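Local coordinates for protein D-ribulose-5-phosphate 3-epimerase, putative (Plasmodium falciparum, PDB 1TQX) that probably catalyses the interconversion of D-ribulose 5-phosphate and D-xylulose 5-phosphate, with one divalent metal ion bound in its TIM barrel, at residues N56-K59 with K60-S64; D99-R102 with C103-L106; F156-D159 with M160-K163; T216-V219 with S220-Y224. One frame throughout, in Å; residues are numbered along the deposited sequence.

Contact 1. Residues N56-K59 with K60-S64; sequences NNLK and KYTKS
The Tyr-61 ring has its CD1 3.5 Å from the backbone Asn-57 O, which approaches the ring obliquely, while CG of Lys-60 lies over the centre of one ring face, 4.2 Å above its plane; the side-chain amide of Asn-57 lies at the ring's edge. This cluster sits where helix 52-58 of the TIM barrel gives way to the loop leading into strand 66-72. The backbone turns through two successive i to i+3 hydrogen bonds, Lys-60 N to Asn-57 O at 3.0 Å and Tyr-61 N to Leu-58 O at 2.9 Å. On the inner side, CG of Leu-58 reaches CG2 of Thr-62 at 4.1 Å with the two side chains roughly perpendicular, and Leu-58 is buried against Leu-20, Ala-21 and Thr-24 of helix 20-29 and against Phe-67. The Thr-62 hydroxyl stands between its own backbone N and carbonyl carbon (chi1 58°), an orientation that turns the methyl to Leu-58 and OG1 to the side of Lys-59. One water donates to both Lys-59 O and Thr-62 O, bridging the two carbonyls. A second water accepts from Lys-59 NZ at 2.7 Å and from Thr-62 OG1 at 2.8 Å, and donates to Lys-63 O at 3.0 Å.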
# COMPACT_ATOMS: atom_id res chain seq x y z
N ASN A 56 2.84 -12.11 -11.33
CA ASN A 56 1.94 -13.08 -11.96
C ASN A 56 2.35 -14.52 -11.63
O ASN A 56 1.50 -15.40 -11.47
CB ASN A 56 1.92 -12.88 -13.48
CG ASN A 56 1.20 -11.60 -13.89
OD1 ASN A 56 1.39 -11.09 -15.00
ND2 ASN A 56 0.38 -11.07 -12.99
N ASN A 57 3.66 -14.76 -11.51
CA ASN A 57 4.18 -16.08 -11.18
C ASN A 57 3.90 -16.40 -9.71
O ASN A 57 3.54 -17.53 -9.36
CB ASN A 57 5.69 -16.15 -11.45
CG ASN A 57 6.25 -17.56 -11.28
OD1 ASN A 57 6.90 -17.87 -10.27
ND2 ASN A 57 5.99 -18.42 -12.26
N LEU A 58 4.07 -15.40 -8.85
CA LEU A 58 3.82 -15.57 -7.42
C LEU A 58 2.40 -16.08 -7.15
O LEU A 58 2.18 -16.93 -6.28
CB LEU A 58 4.01 -14.23 -6.69
CG LEU A 58 3.67 -14.20 -5.20
CD1 LEU A 58 4.61 -15.12 -4.43
CD2 LEU A 58 3.77 -12.77 -4.68
N LYS A 59 1.43 -15.56 -7.90
CA LYS A 59 0.03 -15.94 -7.73
C LYS A 59 -0.19 -17.45 -7.85
O LYS A 59 -1.15 -17.99 -7.29
CB LYS A 59 -0.83 -15.20 -8.75
CG LYS A 59 -2.33 -15.42 -8.60
CD LYS A 59 -2.84 -14.88 -7.27
CE LYS A 59 -4.33 -15.16 -7.11
NZ LYS A 59 -4.81 -14.79 -5.75
N LYS A 60 0.70 -18.12 -8.56
CA LYS A 60 0.60 -19.56 -8.75
C LYS A 60 0.83 -20.33 -7.44
O LYS A 60 0.34 -21.45 -7.28
CB LYS A 60 1.63 -20.01 -9.79
CG LYS A 60 1.60 -21.49 -10.11
CD LYS A 60 2.87 -21.97 -10.83
CE LYS A 60 2.99 -21.44 -12.26
NZ LYS A 60 3.19 -19.96 -12.32
N TYR A 61 1.54 -19.72 -6.50
CA TYR A 61 1.87 -20.38 -5.24
C TYR A 61 1.18 -19.89 -3.97
O TYR A 61 1.47 -20.39 -2.88
CB TYR A 61 3.39 -20.35 -5.04
CG TYR A 61 4.15 -20.88 -6.24
CD1 TYR A 61 4.74 -20.01 -7.16
CD2 TYR A 61 4.24 -22.25 -6.47
CE1 TYR A 61 5.41 -20.50 -8.28
CE2 TYR A 61 4.91 -22.74 -7.60
CZ TYR A 61 5.49 -21.87 -8.49
OH TYR A 61 6.15 -22.37 -9.59
N THR A 62 0.28 -18.92 -4.10
CA THR A 62 -0.42 -18.40 -2.93
C THR A 62 -1.83 -18.94 -2.86
O THR A 62 -2.32 -19.58 -3.80
CB THR A 62 -0.49 -16.86 -2.96
OG1 THR A 62 -1.15 -16.43 -4.16
CG2 THR A 62 0.91 -16.26 -2.91
N LYS A 63 -2.50 -18.68 -1.74
CA LYS A 63 -3.86 -19.14 -1.56
C LYS A 63 -4.85 -17.99 -1.43
O LYS A 63 -5.27 -17.42 -2.43
CB LYS A 63 -3.94 -20.06 -0.34
CG LYS A 63 -3.22 -21.38 -0.56
CD LYS A 63 -3.26 -22.30 0.66
CE LYS A 63 -2.43 -21.74 1.80
NZ LYS A 63 -2.33 -22.71 2.93
N SER A 64 -5.19 -17.64 -0.20
CA SER A 64 -6.15 -16.56 0.03
C SER A 64 -5.59 -15.15 0.14
O SER A 64 -6.33 -14.18 0.02
CB SER A 64 -6.96 -16.85 1.30
OG SER A 64 -7.65 -18.08 1.20
O HOH W 1 -3.50 -15.20 -3.42
O HOH W 2 -3.88 -18.31 -6.08

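Contact 2. Residues D99-R102 with C103-L106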
# COMPACT_ATOMS: atom_id res chain seq x y z
N ASP A 99 -3.30 15.67 -11.94
CA ASP A 99 -4.53 16.21 -12.49
C ASP A 99 -5.68 15.23 -12.31
O ASP A 99 -5.63 14.08 -12.75
CB ASP A 99 -4.34 16.65 -13.94
CG ASP A 99 -4.54 15.54 -14.92
OD1 ASP A 99 -3.77 14.56 -14.85
OD2 ASP A 99 -5.46 15.66 -15.75
N THR A 100 -6.69 15.71 -11.60
CA THR A 100 -7.89 14.96 -11.26
C THR A 100 -8.57 14.17 -12.37
O THR A 100 -8.91 13.00 -12.19
CB THR A 100 -8.94 15.90 -10.63
OG1 THR A 100 -8.39 16.48 -9.44
CG2 THR A 100 -10.21 15.13 -10.27
N GLU A 101 -8.77 14.80 -13.53
CA GLU A 101 -9.43 14.12 -14.64
C GLU A 101 -8.70 12.86 -15.09
O GLU A 101 -9.32 11.83 -15.32
CB GLU A 101 -9.60 15.08 -15.81
CG GLU A 101 -10.51 16.26 -15.49
CD GLU A 101 -11.92 15.82 -15.13
OE1 GLU A 101 -12.70 16.68 -14.67
OE2 GLU A 101 -12.25 14.63 -15.32
N ARG A 102 -7.38 12.94 -15.21
CA ARG A 102 -6.60 11.77 -15.63
C ARG A 102 -6.68 10.67 -14.59
O ARG A 102 -6.76 9.49 -14.92
CB ARG A 102 -5.14 12.15 -15.88
CG ARG A 102 -4.91 12.94 -17.16
CD ARG A 102 -3.43 13.12 -17.42
NE ARG A 102 -2.74 11.85 -17.57
CZ ARG A 102 -1.42 11.70 -17.50
NH1 ARG A 102 -0.64 12.75 -17.27
NH2 ARG A 102 -0.87 10.50 -17.65
N CYS A 103 -6.64 11.05 -13.31
CA CYS A 103 -6.71 10.08 -12.23
C CYS A 103 -8.09 9.42 -12.19
O CYS A 103 -8.20 8.21 -11.98
CB CYS A 103 -6.41 10.75 -10.89
SG CYS A 103 -4.67 11.27 -10.70
N ILE A 104 -9.13 10.20 -12.41
CA ILE A 104 -10.48 9.66 -12.41
C ILE A 104 -10.63 8.62 -13.53
O ILE A 104 -11.23 7.56 -13.33
CB ILE A 104 -11.54 10.77 -12.61
CG1 ILE A 104 -11.59 11.66 -11.36
CG2 ILE A 104 -12.91 10.16 -12.88
CD1 ILE A 104 -12.50 12.86 -11.50
N GLN A 105 -10.07 8.90 -14.70
CA GLN A 105 -10.15 7.98 -15.83
C GLN A 105 -9.42 6.66 -15.57
O GLN A 105 -9.92 5.59 -15.91
CB GLN A 105 -9.60 8.64 -17.10
CG GLN A 105 -9.66 7.76 -18.35
CD GLN A 105 -11.07 7.29 -18.68
OE1 GLN A 105 -12.02 8.08 -18.66
NE2 GLN A 105 -11.21 6.01 -19.01
N LEU A 106 -8.23 6.73 -14.97
CA LEU A 106 -7.47 5.52 -14.67
C LEU A 106 -8.22 4.69 -13.63
O LEU A 106 -8.31 3.46 -13.74
CB LEU A 106 -6.08 5.88 -14.13
CG LEU A 106 -4.89 4.97 -14.47
CD1 LEU A 106 -3.74 5.26 -13.51
CD2 LEU A 106 -5.29 3.51 -14.38
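The first turns of helix 100-111, which belongs to the beta-alpha-beta unit linking strand 88-92 to strand 116-121 of the TIM barrel, bring Thr-100 against Ile-104 and Asp-99 against Cys-103. Asp-99 is the N-cap residue. Its backbone O accepts from Cys-103 N at 3.2 Å, and its carboxylate OD2 makes a weak capping bond with Arg-102 N (3.4 Å, with 150° at the hydrogen). The helical pattern then continues with Ile-104 N to Thr-100 O, Gln-105 N to Glu-101 O and Leu-106 N to Arg-102 O. The tightest side-chain meeting is between Thr-100 CG2 and Ile-104 CD1, at 3.5 Å, closer than usual for two methyl carbons. It arises because the Thr-100 methyl is placed beside its carbonyl carbon (chi1 -60° for OG1), on the side that faces the next turn, and Ile-104 extends CD1 back to it; Ile-104 CG1 also rests 3.1 Å from Thr-100 O. Cys-103 faces inward, its SG 3.6 Å from Asp-99 O, and packs on Phe-91 and Phe-93 as well as on Ile-133. The Asp-99 carboxylate also has the Arg-102 guanidinium near it, NE to OD1 at 4.0 Å, a long salt bridge. A negative charge at this amino-terminal end, facing a backbone N-H and an arginine, would probably be stabilised by both, whereas the methyl-methyl pairing contributes apolar contact alone.

Contact 3. Residues F156-D159 with M160-K163; sequences FMHD and MMGK
Phe-156 and Met-161 run across each other at about a right angle, with the end of the methionine brought to the far end of the ring. Its methyl CE lies 3.3 Å from CZ, approaching obliquely, and SD stands at the ring edge, 5.2 Å from the centroid and 79° off the normal, a Met-aromatic contact. Bends at chi2 (-53°) and chi3 (93°) curl the Met-161 chain back to this position. The same methionine also covers a second ring: its CG lies over one face of the His-158 imidazole, 4.1 Å above the plane and offset toward the rim, the two side chains again nearly perpendicular. Asp-159 and Met-160 are arranged differently, side by side and pointing the same way, with Met-160 CE 3.7 Å from Asp-159 OD2. Met-160 CG in turn packs on Met-157 CB at 3.9 Å. The backbone beneath them enters helix 161-170 through i to i+3 bonds, Met-160 N to Met-157 O and Met-161 N to His-158 O (3.2 Å). This is the end of the long loop after strand 141-145 of the TIM barrel, which carries the predicted substrate-binding residues Gly-150 to Gly-153. Phe-156 also packs on Thr-186 and Ser-190 of helix 184-193, and its side chain is about 4 Å from Gly-181, another predicted substrate-binding residue. Asp-159 O receives a water at 2.7 Å, which links weakly to Lys-163 N. Met-161 thus packs sulfur and methyl on the Phe-156 ring and CG on the exposed His-158 ring, apolar contacts probably mostly dispersive, whereas water satisfies the Asp-159 carbonyl.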
# COMPACT_ATOMS: atom_id res chain seq x y z
N PHE A 156 9.87 6.74 10.10
CA PHE A 156 8.48 7.18 10.04
C PHE A 156 8.37 8.69 10.23
O PHE A 156 8.93 9.24 11.19
CB PHE A 156 7.70 6.45 11.14
CG PHE A 156 6.25 6.84 11.26
CD1 PHE A 156 5.30 6.31 10.39
CD2 PHE A 156 5.83 7.70 12.27
CE1 PHE A 156 3.95 6.61 10.54
CE2 PHE A 156 4.48 8.01 12.43
CZ PHE A 156 3.54 7.46 11.57
N MET A 157 7.66 9.36 9.33
CA MET A 157 7.47 10.81 9.42
C MET A 157 6.18 11.09 10.17
O MET A 157 5.09 10.99 9.60
CB MET A 157 7.41 11.43 8.02
CG MET A 157 8.70 11.30 7.24
SD MET A 157 8.51 11.81 5.52
CE MET A 157 8.24 13.58 5.72
N HIS A 158 6.30 11.45 11.44
CA HIS A 158 5.14 11.73 12.27
C HIS A 158 4.31 12.91 11.75
O HIS A 158 3.11 13.00 12.02
CB HIS A 158 5.58 11.99 13.71
CG HIS A 158 4.45 11.99 14.70
ND1 HIS A 158 3.42 12.91 14.67
CD2 HIS A 158 4.20 11.18 15.76
CE1 HIS A 158 2.58 12.66 15.66
NE2 HIS A 158 3.03 11.62 16.34
N ASP A 159 4.94 13.81 11.01
CA ASP A 159 4.24 14.97 10.49
C ASP A 159 3.25 14.65 9.36
O ASP A 159 2.58 15.54 8.85
CB ASP A 159 5.25 16.03 10.03
CG ASP A 159 6.08 15.59 8.85
OD1 ASP A 159 6.39 14.38 8.74
OD2 ASP A 159 6.46 16.46 8.03
N MET A 160 3.16 13.38 8.98
CA MET A 160 2.22 12.97 7.93
C MET A 160 0.88 12.58 8.55
O MET A 160 -0.09 12.35 7.84
CB MET A 160 2.79 11.78 7.15
CG MET A 160 4.00 12.11 6.29
SD MET A 160 3.59 13.25 4.95
CE MET A 160 4.10 14.85 5.64
N MET A 161 0.83 12.51 9.88
CA MET A 161 -0.41 12.12 10.55
C MET A 161 -1.57 13.07 10.31
O MET A 161 -2.73 12.68 10.42
CB MET A 161 -0.17 11.94 12.05
CG MET A 161 0.73 10.76 12.39
SD MET A 161 0.16 9.21 11.65
CE MET A 161 1.10 9.21 10.11
N GLY A 162 -1.25 14.32 9.98
CA GLY A 162 -2.30 15.29 9.71
C GLY A 162 -3.10 14.86 8.49
O GLY A 162 -4.32 15.05 8.44
N LYS A 163 -2.42 14.28 7.50
CA LYS A 163 -3.08 13.82 6.29
C LYS A 163 -4.05 12.70 6.62
O LYS A 163 -5.17 12.66 6.11
CB LYS A 163 -2.06 13.32 5.26
CG LYS A 163 -1.06 14.37 4.81
CD LYS A 163 -0.19 13.83 3.69
CE LYS A 163 0.85 14.84 3.24
NZ LYS A 163 1.68 14.29 2.13
O HOH W 3 0.12 16.05 7.75
O HOH W 4 0.84 15.94 11.54

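Contact 4. Residues T216-V219 with S220-Y224; sequences TMRV and SVQKY
Ser-220 OG donates to Met-217 O, one turn back, at 2.6 Å; the contact lies in helix 210-223, the last helix of the TIM barrel. Met-217 O carries a second bond, from Val-221 N at 3.1 Å, and both donors reach it from the same face of its carbonyl plane, the hydroxyl at a C=O...OG angle of 123°. The hydroxyl is put there by chi1 of 70°, which sets OG between the backbone N and carbonyl carbon of Ser-220, so a buried side-chain group is satisfied by a main-chain oxygen. Other carbonyls follow the helical pattern: Thr-216 O accepts from Ser-220 N, Arg-218 O from Gln-222 N at 2.9 Å and, weakly, from Val-221 N, and Val-219 O from Lys-223 N. Beyond these, Tyr-224 N bonds to Val-221 O. The polar ends of two side chains find partners outside the segments: Thr-216 OG1 bonds to Tyr-212 O, and the Arg-218 guanidinium forms salt bridges to Asp-215 and Glu-33. The aliphatic part of Arg-218 remains for Gln-222, which runs alongside it in the same direction, CD 3.8 Å from CG of the arginine, with guanidinium and amide planes 67° apart. Met-217 packs on Ile-8 and Ala-200, binding the helix to strands 7-10 and 197-200. On the exposed side Lys-223 folds over Val-219, its NZ 3.6 Å from CG1.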
# COMPACT_ATOMS: atom_id res chain seq x y z
N THR A 216 0.14 -7.88 17.24
CA THR A 216 0.18 -6.69 18.07
C THR A 216 -0.30 -5.49 17.26
O THR A 216 -1.10 -4.68 17.74
CB THR A 216 1.60 -6.40 18.58
OG1 THR A 216 2.02 -7.48 19.44
CG2 THR A 216 1.65 -5.09 19.36
N MET A 217 0.18 -5.40 16.02
CA MET A 217 -0.21 -4.30 15.14
C MET A 217 -1.71 -4.32 14.84
O MET A 217 -2.37 -3.29 14.91
CB MET A 217 0.55 -4.39 13.80
CG MET A 217 2.06 -4.11 13.86
SD MET A 217 2.82 -4.33 12.22
CE MET A 217 4.33 -3.38 12.39
N ARG A 218 -2.24 -5.50 14.52
CA ARG A 218 -3.65 -5.59 14.18
C ARG A 218 -4.54 -5.19 15.35
O ARG A 218 -5.49 -4.43 15.17
CB ARG A 218 -4.00 -7.01 13.71
CG ARG A 218 -5.42 -7.16 13.16
CD ARG A 218 -5.56 -8.51 12.45
NE ARG A 218 -4.93 -9.55 13.25
CZ ARG A 218 -4.03 -10.42 12.80
NH1 ARG A 218 -3.65 -10.40 11.52
NH2 ARG A 218 -3.50 -11.30 13.63
N VAL A 219 -4.25 -5.71 16.54
CA VAL A 219 -5.05 -5.37 17.70
C VAL A 219 -5.06 -3.87 17.95
O VAL A 219 -6.10 -3.29 18.24
CB VAL A 219 -4.54 -6.09 18.97
CG1 VAL A 219 -5.36 -5.66 20.19
CG2 VAL A 219 -4.65 -7.60 18.79
N SER A 220 -3.90 -3.23 17.81
CA SER A 220 -3.79 -1.79 18.03
C SER A 220 -4.65 -1.01 17.04
O SER A 220 -5.17 0.06 17.38
CB SER A 220 -2.34 -1.34 17.94
OG SER A 220 -1.86 -1.41 16.60
N VAL A 221 -4.78 -1.51 15.82
CA VAL A 221 -5.60 -0.82 14.83
C VAL A 221 -7.08 -1.06 15.17
O VAL A 221 -7.88 -0.13 15.17
CB VAL A 221 -5.33 -1.33 13.38
CG1 VAL A 221 -6.34 -0.74 12.42
CG2 VAL A 221 -3.92 -0.93 12.94
N GLN A 222 -7.42 -2.31 15.48
CA GLN A 222 -8.79 -2.67 15.82
C GLN A 222 -9.35 -1.85 16.98
O GLN A 222 -10.54 -1.52 17.00
CB GLN A 222 -8.89 -4.16 16.14
CG GLN A 222 -8.50 -5.05 14.96
CD GLN A 222 -8.46 -6.53 15.30
OE1 GLN A 222 -7.83 -6.94 16.28
NE2 GLN A 222 -9.14 -7.34 14.49
N LYS A 223 -8.50 -1.50 17.94
CA LYS A 223 -8.93 -0.70 19.09
C LYS A 223 -9.57 0.60 18.64
O LYS A 223 -10.52 1.08 19.26
CB LYS A 223 -7.74 -0.39 20.01
CG LYS A 223 -7.10 -1.62 20.64
CD LYS A 223 -6.02 -1.23 21.64
CE LYS A 223 -5.33 -2.46 22.22
NZ LYS A 223 -6.28 -3.40 22.88
N TYR A 224 -9.05 1.19 17.56
CA TYR A 224 -9.59 2.44 17.04
C TYR A 224 -10.69 2.23 16.00
O TYR A 224 -11.46 3.18 15.76
CB TYR A 224 -8.47 3.29 16.43
CG TYR A 224 -7.48 3.82 17.45
CD1 TYR A 224 -6.27 3.19 17.67
CD2 TYR A 224 -7.78 4.96 18.19
CE1 TYR A 224 -5.36 3.68 18.62
CE2 TYR A 224 -6.88 5.46 19.13
CZ TYR A 224 -5.68 4.82 19.34
OH TYR A 224 -4.80 5.32 20.27

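How the contacts relate
The four contacts come in series along the chain and lie around the outer helical layer of one eight-stranded parallel barrel, none touching another. Contact 1 is at helix 52-58, contact 2 at helix 100-111, contact 3 at the start of helix 161-170 and contact 4 in helix 210-223. Contacts 1 and 3 are on opposite sides of the chain's centre, their centres 34 Å apart, as are contacts 2 and 4 at 34 Å. Contacts 3 and 4 are closest, 18 Å between centres, and both pack against helix 184-193. Side chains of contacts 1, 3 and 4 approach the zinc ion to about 13-14 Å without ligating it; Phe-156 (contact 3) nears the predicted substrate site.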